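PDB 6NBO: N-isopropylammelide isopropylaminohydrolase from Burkholderia multivorans ATCC 17616, which belongs to the amidohydrolase family of metal-dependent hydrolases and carries zinc within a TIM-barrel-type domain. Local coordinates for residues A[124-129]-A[155-160]. Residues are numbered along the deposited sequence; the frame is centred on the assembly and turned at random.
Sequences RTHVDV and QIVAFP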
loop_
_atom_site.group_PDB
_atom_site.type_symbol
_atom_site.label_atom_id
_atom_site.label_comp_id
_atom_site.label_asym_id
_atom_site.label_seq_id
_atom_site.Cartn_x
_atom_site.Cartn_y
_atom_site.Cartn_z
ATOM N N ARG A 124 0.421 0.485 -3.881
ATOM C CA ARG A 124 -0.916 0.050 -4.274
ATOM C C ARG A 124 -1.885 1.202 -4.051
ATOM O O ARG A 124 -2.069 1.659 -2.916
ATOM C CB ARG A 124 -1.383 -1.181 -3.487
ATOM C CG ARG A 124 -2.845 -1.566 -3.829
ATOM C CD ARG A 124 -3.290 -2.875 -3.147
ATOM N NE ARG A 124 -2.642 -4.034 -3.745
ATOM C CZ ARG A 124 -2.958 -5.292 -3.471
ATOM N NH1 ARG A 124 -3.942 -5.562 -2.617
ATOM N NH2 ARG A 124 -2.290 -6.280 -4.061
ATOM N N THR A 125 -2.499 1.676 -5.125
ATOM C CA THR A 125 -3.447 2.769 -5.020
ATOM C C THR A 125 -4.805 2.317 -5.521
ATOM O O THR A 125 -4.916 1.584 -6.509
ATOM C CB THR A 125 -3.013 4.021 -5.801
ATOM O OG1 THR A 125 -3.957 5.077 -5.559
ATOM C CG2 THR A 125 -2.945 3.745 -7.312
ATOM N N HIS A 126 -5.828 2.733 -4.806
ATOM C CA HIS A 126 -7.180 2.663 -5.316
ATOM C C HIS A 126 -7.425 3.903 -6.161
ATOM O O HIS A 126 -6.808 4.947 -5.947
ATOM C CB HIS A 126 -8.161 2.555 -4.146
ATOM C CG HIS A 126 -7.910 1.339 -3.297
ATOM N ND1 HIS A 126 -8.779 0.273 -3.244
ATOM C CD2 HIS A 126 -6.862 1.007 -2.504
ATOM C CE1 HIS A 126 -8.283 -0.665 -2.455
ATOM N NE2 HIS A 126 -7.120 -0.245 -1.989
ATOM N N VAL A 127 -8.269 3.758 -7.177
ATOM C CA VAL A 127 -8.623 4.868 -8.058
ATOM C C VAL A 127 -10.127 4.818 -8.257
ATOM O O VAL A 127 -10.672 3.754 -8.558
ATOM C CB VAL A 127 -7.901 4.788 -9.417
ATOM C CG1 VAL A 127 -8.354 5.934 -10.319
ATOM C CG2 VAL A 127 -6.385 4.818 -9.223
ATOM N N ASP A 128 -10.797 5.952 -8.089
ATOM C CA ASP A 128 -12.253 5.955 -8.190
ATOM C C ASP A 128 -12.669 5.651 -9.621
ATOM O O ASP A 128 -12.173 6.269 -10.565
ATOM C CB ASP A 128 -12.817 7.303 -7.754
ATOM C CG ASP A 128 -12.634 7.563 -6.267
ATOM O OD1 ASP A 128 -12.184 6.664 -5.535
ATOM O OD2 ASP A 128 -12.948 8.682 -5.828
ATOM N N VAL A 129 -13.566 4.686 -9.784
ATOM C CA VAL A 129 -14.128 4.334 -11.084
ATOM C C VAL A 129 -15.639 4.310 -10.889
ATOM O O VAL A 129 -16.151 3.482 -10.131
ATOM C CB VAL A 129 -13.612 2.980 -11.598
ATOM C CG1 VAL A 129 -14.352 2.548 -12.880
ATOM C CG2 VAL A 129 -12.108 3.032 -11.848
ATOM N N GLN A 155 0.505 -0.649 -8.341
ATOM C CA GLN A 155 -0.685 -1.465 -8.542
ATOM C C GLN A 155 -1.911 -0.570 -8.438
ATOM O O GLN A 155 -1.994 0.273 -7.544
ATOM C CB GLN A 155 -0.775 -2.587 -7.497
ATOM C CG GLN A 155 0.340 -3.629 -7.591
ATOM C CD GLN A 155 0.281 -4.638 -6.450
ATOM O OE1 GLN A 155 -0.472 -4.472 -5.487
ATOM N NE2 GLN A 155 1.081 -5.683 -6.556
ATOM N N ILE A 156 -2.866 -0.750 -9.348
ATOM C CA ILE A 156 -4.071 0.083 -9.382
ATOM C C ILE A 156 -5.295 -0.787 -9.095
ATOM O O ILE A 156 -5.529 -1.780 -9.796
ATOM C CB ILE A 156 -4.222 0.792 -10.739
ATOM C CG1 ILE A 156 -3.108 1.842 -10.923
ATOM C CG2 ILE A 156 -5.609 1.427 -10.840
ATOM C CD1 ILE A 156 -2.993 2.371 -12.359
ATOM N N VAL A 157 -6.083 -0.395 -8.091
ATOM C CA VAL A 157 -7.350 -1.037 -7.760
ATOM C C VAL A 157 -8.480 -0.166 -8.303
ATOM O O VAL A 157 -8.613 0.998 -7.909
ATOM C CB VAL A 157 -7.515 -1.219 -6.242
ATOM C CG1 VAL A 157 -8.768 -2.059 -5.956
ATOM C CG2 VAL A 157 -6.279 -1.859 -5.626
ATOM N N ALA A 158 -9.317 -0.729 -9.174
ATOM C CA ALA A 158 -10.471 -0.002 -9.715
ATOM C C ALA A 158 -11.567 0.034 -8.656
ATOM O O ALA A 158 -12.201 -0.992 -8.386
ATOM C CB ALA A 158 -10.965 -0.675 -10.995
ATOM N N PHE A 159 -11.810 1.211 -8.067
ATOM C CA PHE A 159 -12.600 1.337 -6.837
ATOM C C PHE A 159 -13.934 2.041 -7.091
ATOM O O PHE A 159 -13.957 3.266 -7.294
ATOM C CB PHE A 159 -11.781 2.100 -5.788
ATOM C CG PHE A 159 -12.487 2.311 -4.468
ATOM C CD1 PHE A 159 -13.077 1.245 -3.796
ATOM C CD2 PHE A 159 -12.524 3.573 -3.884
ATOM C CE1 PHE A 159 -13.720 1.433 -2.576
ATOM C CE2 PHE A 159 -13.162 3.774 -2.665
ATOM C CZ PHE A 159 -13.769 2.694 -2.013
ATOM N N PRO A 160 -15.068 1.328 -7.073
ATOM C CA PRO A 160 -16.391 1.978 -7.243
ATOM C C PRO A 160 -16.813 2.640 -5.933
ATOM O O PRO A 160 -17.629 2.127 -5.156
ATOM C CB PRO A 160 -17.288 0.806 -7.643
ATOM C CG PRO A 160 -16.691 -0.375 -6.850
ATOM C CD PRO A 160 -15.181 -0.128 -6.836
#
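Over one face of the His126 ring sits Val157, its CB 3.9 Å from the centroid of the imidazole in a CH-pi contact offset toward the rim. The edge of the same imidazole is turned to the face of Phe159, the two planes 84° apart, an edge-to-face pair; Phe159 is also stacked with the ring of His218. At the edge of the Phe159 ring, CD2 lies 3.5 Å from Asp128 OD1, while OD2 of that carboxylate is held by salt bridges to Arg97 and Lys70. The guanidinium of Arg124 meets Gln155 side-on: NE and NH2 both donate to OE1, at 2.8 Å from NE and 2.9 Å from NH2, with the oxygen almost exactly in the guanidinium plane. A bend at chi3 (-72°) turns the otherwise extended arginine chain toward that oxygen. NH1 makes a salt bridge to Asp216 and a hydrogen bond to Thr247 OG1, and Gln155 NE2 bonds the carbonyl of Cys352, which should fix the rotation of both groups.

Strands 120-128 and 153-159 are neighbouring parallel strands of the amidohydrolase barrel, linked by helix 136-147 as a beta-alpha-beta unit. Five backbone bonds join them: Thr125, Val127 and Val129 donate to the carbonyls of Gln155, Val157 and Phe159, and Val157 and Phe159 donate back to Thr125 and Val127. Arg124, His126, Gln155 and Val157 share the barrel-interior face, where the side chain of His126 comes within about 5 Å of a zinc ion and its ring meets the metal ligands His65 and His218. On the other face Val127 CG2 packs against Ile156 CG2 at 3.8 Å, both under helix 136-147. Just past the end of its strand, Val129 turns CG2 onto Ala158 CB, and both side chains touch helix 170-180.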